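Local structure of myosin-17 (Arabidopsis thaliana, 7KFL) at residues L258-E263 against L335-T340; Q253-L258 against R303-F308. The protein probably moves cargo along actin filaments as a plant class XI myosin, recognising that cargo through the globular tail domain described here. All blocks are in the same frame, centred on the assembly; numbering follows the deposited sequence.

Interaction 1 of 2, residues L258-E263 against L335-T340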
loop_
_atom_site.group_PDB
_atom_site.type_symbol
_atom_site.label_atom_id
_atom_site.label_comp_id
_atom_site.label_asym_id
_atom_site.label_seq_id
_atom_site.Cartn_x
_atom_site.Cartn_y
_atom_site.Cartn_z
ATOM N N LEU A 258 2.136 -15.214 16.456
ATOM C CA LEU A 258 1.640 -16.585 16.768
ATOM C C LEU A 258 2.820 -17.565 16.778
ATOM O O LEU A 258 2.821 -18.464 17.642
ATOM C CB LEU A 258 0.591 -17.021 15.738
ATOM C CG LEU A 258 -0.720 -16.233 15.723
ATOM C CD1 LEU A 258 -1.780 -16.981 14.928
ATOM C CD2 LEU A 258 -1.225 -15.949 17.130
ATOM N N LEU A 259 3.773 -17.397 15.855
ATOM C CA LEU A 259 4.929 -18.317 15.668
ATOM C C LEU A 259 5.996 -18.073 16.742
ATOM O O LEU A 259 6.652 -19.057 17.130
ATOM C CB LEU A 259 5.530 -18.115 14.274
ATOM C CG LEU A 259 4.606 -18.376 13.084
ATOM C CD1 LEU A 259 5.361 -18.161 11.782
ATOM C CD2 LEU A 259 4.016 -19.777 13.126
ATOM N N LEU A 260 6.176 -16.824 17.188
ATOM C CA LEU A 260 7.356 -16.394 17.991
ATOM C C LEU A 260 6.981 -16.096 19.450
ATOM O O LEU A 260 7.889 -16.182 20.302
ATOM C CB LEU A 260 7.985 -15.165 17.326
ATOM C CG LEU A 260 8.543 -15.383 15.919
ATOM C CD1 LEU A 260 9.291 -14.148 15.444
ATOM C CD2 LEU A 260 9.451 -16.604 15.865
ATOM N N ARG A 261 5.723 -15.739 19.734
ATOM C CA ARG A 261 5.245 -15.434 21.112
ATOM C C ARG A 261 4.363 -16.583 21.609
ATOM O O ARG A 261 3.288 -16.804 21.013
ATOM C CB ARG A 261 4.479 -14.111 21.149
ATOM C CG ARG A 261 5.253 -12.930 20.585
ATOM C CD ARG A 261 4.762 -11.625 21.177
ATOM N NE ARG A 261 5.577 -10.495 20.766
ATOM C CZ ARG A 261 5.604 -9.312 21.372
ATOM N NH1 ARG A 261 4.855 -9.081 22.440
ATOM N NH2 ARG A 261 6.388 -8.356 20.906
ATOM N N ARG A 262 4.813 -17.280 22.656
ATOM C CA ARG A 262 4.092 -18.411 23.297
ATOM C C ARG A 262 2.703 -17.925 23.727
ATOM O O ARG A 262 1.711 -18.586 23.362
ATOM C CB ARG A 262 4.912 -18.953 24.473
ATOM C CG ARG A 262 4.367 -20.232 25.094
ATOM C CD ARG A 262 3.513 -19.969 26.321
ATOM N NE ARG A 262 3.127 -21.197 27.007
ATOM C CZ ARG A 262 2.414 -21.248 28.129
ATOM N NH1 ARG A 262 1.996 -20.134 28.709
ATOM N NH2 ARG A 262 2.118 -22.420 28.669
ATOM N N GLU A 263 2.649 -16.783 24.426
ATOM C CA GLU A 263 1.420 -16.197 25.030
ATOM C C GLU A 263 0.368 -15.867 23.959
ATOM O O GLU A 263 -0.825 -15.842 24.320
ATOM C CB GLU A 263 1.749 -14.950 25.857
ATOM C CG GLU A 263 2.288 -13.775 25.054
ATOM C CD GLU A 263 3.798 -13.733 24.897
ATOM O OE1 GLU A 263 4.437 -14.800 25.015
ATOM O OE2 GLU A 263 4.334 -12.629 24.653
ATOM N N LEU A 335 2.477 -24.782 11.009
ATOM C CA LEU A 335 1.469 -25.574 11.768
ATOM C C LEU A 335 2.133 -26.228 12.982
ATOM O O LEU A 335 1.552 -26.146 14.080
ATOM C CB LEU A 335 0.852 -26.638 10.856
ATOM C CG LEU A 335 -0.117 -26.119 9.795
ATOM C CD1 LEU A 335 -0.481 -27.223 8.816
ATOM C CD2 LEU A 335 -1.371 -25.542 10.433
ATOM N N TYR A 336 3.296 -26.855 12.787
ATOM C CA TYR A 336 4.048 -27.590 13.838
ATOM C C TYR A 336 4.320 -26.652 15.020
ATOM O O TYR A 336 3.988 -27.027 16.158
ATOM C CB TYR A 336 5.343 -28.183 13.276
ATOM C CG TYR A 336 6.217 -28.847 14.310
ATOM C CD1 TYR A 336 5.961 -30.138 14.743
ATOM C CD2 TYR A 336 7.295 -28.178 14.871
ATOM C CE1 TYR A 336 6.755 -30.751 15.700
ATOM C CE2 TYR A 336 8.098 -28.775 15.829
ATOM C CZ TYR A 336 7.829 -30.067 16.245
ATOM O OH TYR A 336 8.618 -30.660 17.189
ATOM N N ARG A 337 4.898 -25.477 14.753
ATOM C CA ARG A 337 5.205 -24.442 15.778
ATOM C C ARG A 337 3.921 -24.093 16.540
ATOM O O ARG A 337 3.929 -24.175 17.783
ATOM C CB ARG A 337 5.826 -23.203 15.121
ATOM C CG ARG A 337 6.004 -22.009 16.050
ATOM C CD ARG A 337 6.846 -22.326 17.270
ATOM N NE ARG A 337 8.204 -22.705 16.905
ATOM C CZ ARG A 337 9.235 -21.870 16.783
ATOM N NH1 ARG A 337 9.087 -20.571 16.990
ATOM N NH2 ARG A 337 10.422 -22.342 16.443
ATOM N N ILE A 338 2.857 -23.735 15.813
ATOM C CA ILE A 338 1.532 -23.347 16.384
ATOM C C ILE A 338 0.997 -24.516 17.221
ATOM O O ILE A 338 0.555 -24.267 18.356
ATOM C CB ILE A 338 0.550 -22.914 15.272
ATOM C CG1 ILE A 338 0.995 -21.608 14.609
ATOM C CG2 ILE A 338 -0.872 -22.806 15.805
ATOM C CD1 ILE A 338 0.269 -21.288 13.319
ATOM N N SER A 339 1.054 -25.739 16.684
ATOM C CA SER A 339 0.529 -26.984 17.307
ATOM C C SER A 339 1.292 -27.325 18.595
ATOM O O SER A 339 0.639 -27.739 19.569
ATOM C CB SER A 339 0.575 -28.135 16.330
ATOM O OG SER A 339 -0.312 -27.910 15.243
ATOM N N THR A 340 2.619 -27.172 18.600
ATOM C CA THR A 340 3.517 -27.595 19.711
ATOM C C THR A 340 3.598 -26.509 20.793
ATOM O O THR A 340 3.919 -26.862 21.941
ATOM C CB THR A 340 4.916 -27.949 19.192
ATOM O OG1 THR A 340 5.410 -26.840 18.443
ATOM C CG2 THR A 340 4.921 -29.196 18.336
#

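Interaction 2 of 2, residues Q253-L258 against R303-F308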
loop_
_atom_site.group_PDB
_atom_site.type_symbol
_atom_site.label_atom_id
_atom_site.label_comp_id
_atom_site.label_asym_id
_atom_site.label_seq_id
_atom_site.Cartn_x
_atom_site.Cartn_y
_atom_site.Cartn_z
ATOM N N GLN A 253 2.594 -9.094 10.753
ATOM C CA GLN A 253 2.813 -8.700 12.172
ATOM C C GLN A 253 2.048 -9.649 13.105
ATOM O O GLN A 253 2.641 -10.085 14.111
ATOM C CB GLN A 253 2.386 -7.247 12.388
ATOM C CG GLN A 253 3.294 -6.241 11.695
ATOM C CD GLN A 253 4.706 -6.312 12.220
ATOM O OE1 GLN A 253 4.939 -6.321 13.427
ATOM N NE2 GLN A 253 5.667 -6.370 11.313
ATOM N N LEU A 254 0.790 -9.960 12.775
ATOM C CA LEU A 254 -0.113 -10.788 13.618
ATOM C C LEU A 254 0.271 -12.266 13.513
ATOM O O LEU A 254 0.334 -12.929 14.566
ATOM C CB LEU A 254 -1.566 -10.569 13.186
ATOM C CG LEU A 254 -2.126 -9.169 13.435
ATOM C CD1 LEU A 254 -3.556 -9.064 12.923
ATOM C CD2 LEU A 254 -2.056 -8.800 14.910
ATOM N N PHE A 255 0.503 -12.770 12.297
ATOM C CA PHE A 255 0.832 -14.199 12.054
ATOM C C PHE A 255 2.206 -14.533 12.647
ATOM O O PHE A 255 2.363 -15.646 13.172
ATOM C CB PHE A 255 0.798 -14.548 10.566
ATOM C CG PHE A 255 1.080 -16.003 10.294
ATOM C CD1 PHE A 255 0.090 -16.958 10.457
ATOM C CD2 PHE A 255 2.346 -16.421 9.921
ATOM C CE1 PHE A 255 0.355 -18.297 10.221
ATOM C CE2 PHE A 255 2.607 -17.761 9.682
ATOM C CZ PHE A 255 1.613 -18.696 9.836
ATOM N N ASN A 256 3.171 -13.615 12.550
ATOM C CA ASN A 256 4.551 -13.828 13.062
ATOM C C ASN A 256 4.528 -13.930 14.593
ATOM O O ASN A 256 5.344 -14.696 15.132
ATOM C CB ASN A 256 5.522 -12.747 12.580
ATOM C CG ASN A 256 5.935 -12.918 11.133
ATOM O OD1 ASN A 256 5.654 -13.940 10.510
ATOM N ND2 ASN A 256 6.609 -11.919 10.589
ATOM N N SER A 257 3.624 -13.208 15.265
ATOM C CA SER A 257 3.506 -13.183 16.749
ATOM C C SER A 257 2.963 -14.528 17.257
ATOM O O SER A 257 3.332 -14.925 18.383
ATOM C CB SER A 257 2.670 -12.015 17.223
ATOM O OG SER A 257 1.311 -12.160 16.849
ATOM N N LEU A 258 2.136 -15.214 16.456
ATOM C CA LEU A 258 1.640 -16.585 16.768
ATOM C C LEU A 258 2.820 -17.565 16.778
ATOM O O LEU A 258 2.821 -18.464 17.642
ATOM C CB LEU A 258 0.591 -17.021 15.738
ATOM C CG LEU A 258 -0.720 -16.233 15.723
ATOM C CD1 LEU A 258 -1.780 -16.981 14.928
ATOM C CD2 LEU A 258 -1.225 -15.949 17.130
ATOM N N ARG A 303 -5.988 -15.296 9.378
ATOM C CA ARG A 303 -7.401 -15.766 9.419
ATOM C C ARG A 303 -7.433 -17.278 9.683
ATOM O O ARG A 303 -8.141 -17.699 10.622
ATOM C CB ARG A 303 -8.123 -15.422 8.111
ATOM C CG ARG A 303 -8.511 -13.955 7.989
ATOM C CD ARG A 303 -8.805 -13.545 6.558
ATOM N NE ARG A 303 -9.861 -14.349 5.958
ATOM C CZ ARG A 303 -10.160 -14.373 4.661
ATOM N NH1 ARG A 303 -9.485 -13.631 3.797
ATOM N NH2 ARG A 303 -11.142 -15.146 4.232
ATOM N N GLN A 304 -6.679 -18.048 8.892
ATOM C CA GLN A 304 -6.625 -19.534 8.953
ATOM C C GLN A 304 -5.967 -19.975 10.267
ATOM O O GLN A 304 -6.505 -20.901 10.906
ATOM C CB GLN A 304 -5.888 -20.088 7.732
ATOM C CG GLN A 304 -6.726 -20.043 6.461
ATOM C CD GLN A 304 -5.952 -20.424 5.222
ATOM O OE1 GLN A 304 -4.999 -21.199 5.271
ATOM N NE2 GLN A 304 -6.368 -19.887 4.086
ATOM N N ALA A 305 -4.856 -19.335 10.649
ATOM C CA ALA A 305 -4.113 -19.582 11.909
ATOM C C ALA A 305 -5.036 -19.358 13.114
ATOM O O ALA A 305 -5.029 -20.199 14.029
ATOM C CB ALA A 305 -2.901 -18.687 11.980
ATOM N N VAL A 306 -5.791 -18.256 13.113
ATOM C CA VAL A 306 -6.809 -17.929 14.156
ATOM C C VAL A 306 -7.932 -18.972 14.091
ATOM O O VAL A 306 -8.393 -19.409 15.162
ATOM C CB VAL A 306 -7.340 -16.494 13.986
ATOM C CG1 VAL A 306 -8.648 -16.262 14.728
ATOM C CG2 VAL A 306 -6.302 -15.475 14.417
ATOM N N GLY A 307 -8.350 -19.349 12.877
ATOM C CA GLY A 307 -9.330 -20.423 12.630
ATOM C C GLY A 307 -8.925 -21.718 13.318
ATOM O O GLY A 307 -9.819 -22.406 13.854
ATOM N N PHE A 308 -7.627 -22.036 13.309
ATOM C CA PHE A 308 -7.039 -23.222 13.986
ATOM C C PHE A 308 -7.132 -23.044 15.506
ATOM O O PHE A 308 -7.670 -23.946 16.167
ATOM C CB PHE A 308 -5.591 -23.454 13.541
ATOM C CG PHE A 308 -4.893 -24.584 14.257
ATOM C CD1 PHE A 308 -5.112 -25.902 13.884
ATOM C CD2 PHE A 308 -4.025 -24.330 15.308
ATOM C CE1 PHE A 308 -4.473 -26.940 14.546
ATOM C CE2 PHE A 308 -3.389 -25.369 15.971
ATOM C CZ PHE A 308 -3.614 -26.672 15.588
#

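Interaction 1 of 2, residues L258-E263 against L335-T340
Arg337 reaches from helix 332-341 to the carbonyl oxygen of Leu259, in the last turn of helix 236-260, within the all-helical DIL domain of the myosin tail. It illustrates how a long side chain can serve a helix end: Arg261 is the first residue to leave helical geometry, so the helix supplies Leu259 O with no amide from its next turn. Arg337 NH1 donates to Leu259 O at 2.9 Å, with an N-H...O angle of 157°. The oxygen lies at the guanidinium edge, close to its plane, while the donor stands tilted from the carbonyl plane. Shape makes this possible: CG is anti to the backbone N (chi1 172°), and bends at chi2 and chi3 fold the chain round the oxygen, with Arg337 CG 3.2 Å from Leu259 O. A leucine in its place would probably leave that carbonyl without its charged donor at the negative end of the helix dipole. Leu260 CD2 approaches the guanidinium obliquely, 4.1 Å from NH1 of Arg337, and Phe376 also packs on the arginine.

The apolar half of the contact joins Leu259 and Ile338, whose CA atoms make the nearest backbone pair, 6.1 Å apart. Leu259 CD2 rests on Ile338 CG1 at 3.8 Å and touches its CD1 slightly farther off, the two side chains meeting at a slant. Both residues are buried. Beyond the helix end, the chain is tied back by Arg262, whose carbonyl accepts from Trp343 NE1 and whose guanidinium makes a cation-pi contact with the same indole. Within helix 332-341, two hydroxyls turn back onto carbonyls one turn earlier: Ser339 OG donates to Leu335 O, and Thr340 OG1 to Tyr336 O at 2.7 Å, which sets Thr340 CG2 over one face of the Tyr336 ring.

Interaction 2 of 2, residues Q253-L258 against R303-F308
Ala305 meets both Phe255 and Leu258, and its single methyl group makes every side-chain contact that 303-308 has with 253-258. The general lesson is that a small residue lets two helices come near: the CA atoms of Phe255 and Ala305 are 7.3 Å apart.

The contacts across the interface are all apolar. Phe255 presents a ring edge, not a face, to the methyl: Ala305 CB lies near the ring plane, 3.7 Å from Phe255 CE1 and almost as near to CD1. With CG anti to the backbone N (chi1 -178°), the ring swings out from its helix until this edge arrives at the alanine. One turn later, Leu258 directs its CB toward the partner helix and brings the CD1 branch up to Ala305 CB at 3.6 Å. The methyl is thus met by an aromatic edge and an aliphatic branch, spaced three residues apart on one helix. All three residues are buried. Phe255 also makes an edge-to-face contact with His301, and Leu258 packs on Ile302 and Leu309, so the same helix is touched at several points.

Hydrogen bonds do not cross the interface; they work inside and around each helix. Ser257 OG donates to Leu254 O at 2.6 Å, the hydroxyl folded against its own backbone by a chi1 of 68°. The backbone amide bonds of this turn, from Ser257 and Leu258, are weak. On the periphery, Asn256 OD1 accepts from Leu378 N, and Gln304 OE1 from Val329 N, tying each helix to a loop. Arg303 gives NH1 to the carbonyl of Trp296 and lays its charge against that indole in a cation-pi contact.

Such close, alanine-mediated apolar packing joins neighbouring helices in the buried interior of the helical DIL domain.

In the fold
Interactions 1 and 2 are successive contacts of one helix, 236-260, which meets helix 300-309 at 253-258 and helix 332-341 near its C-terminal end. Their centres lie about 9 Å apart, and Leu258 belongs to both segments of that helix. The two partner helices also touch each other: Phe308 of interaction 2 packs against interaction 1, with Phe308 CD2 3.5 Å from Ile338 CG2 and Phe308 CZ equally near Ser339 OG. Three helices thus form one continuous, mainly apolar packing unit. Interaction 2 is wholly buried, whereas interaction 1, about 28 Å from the chain centre, combines buried leucine and isoleucine with an exposed fringe.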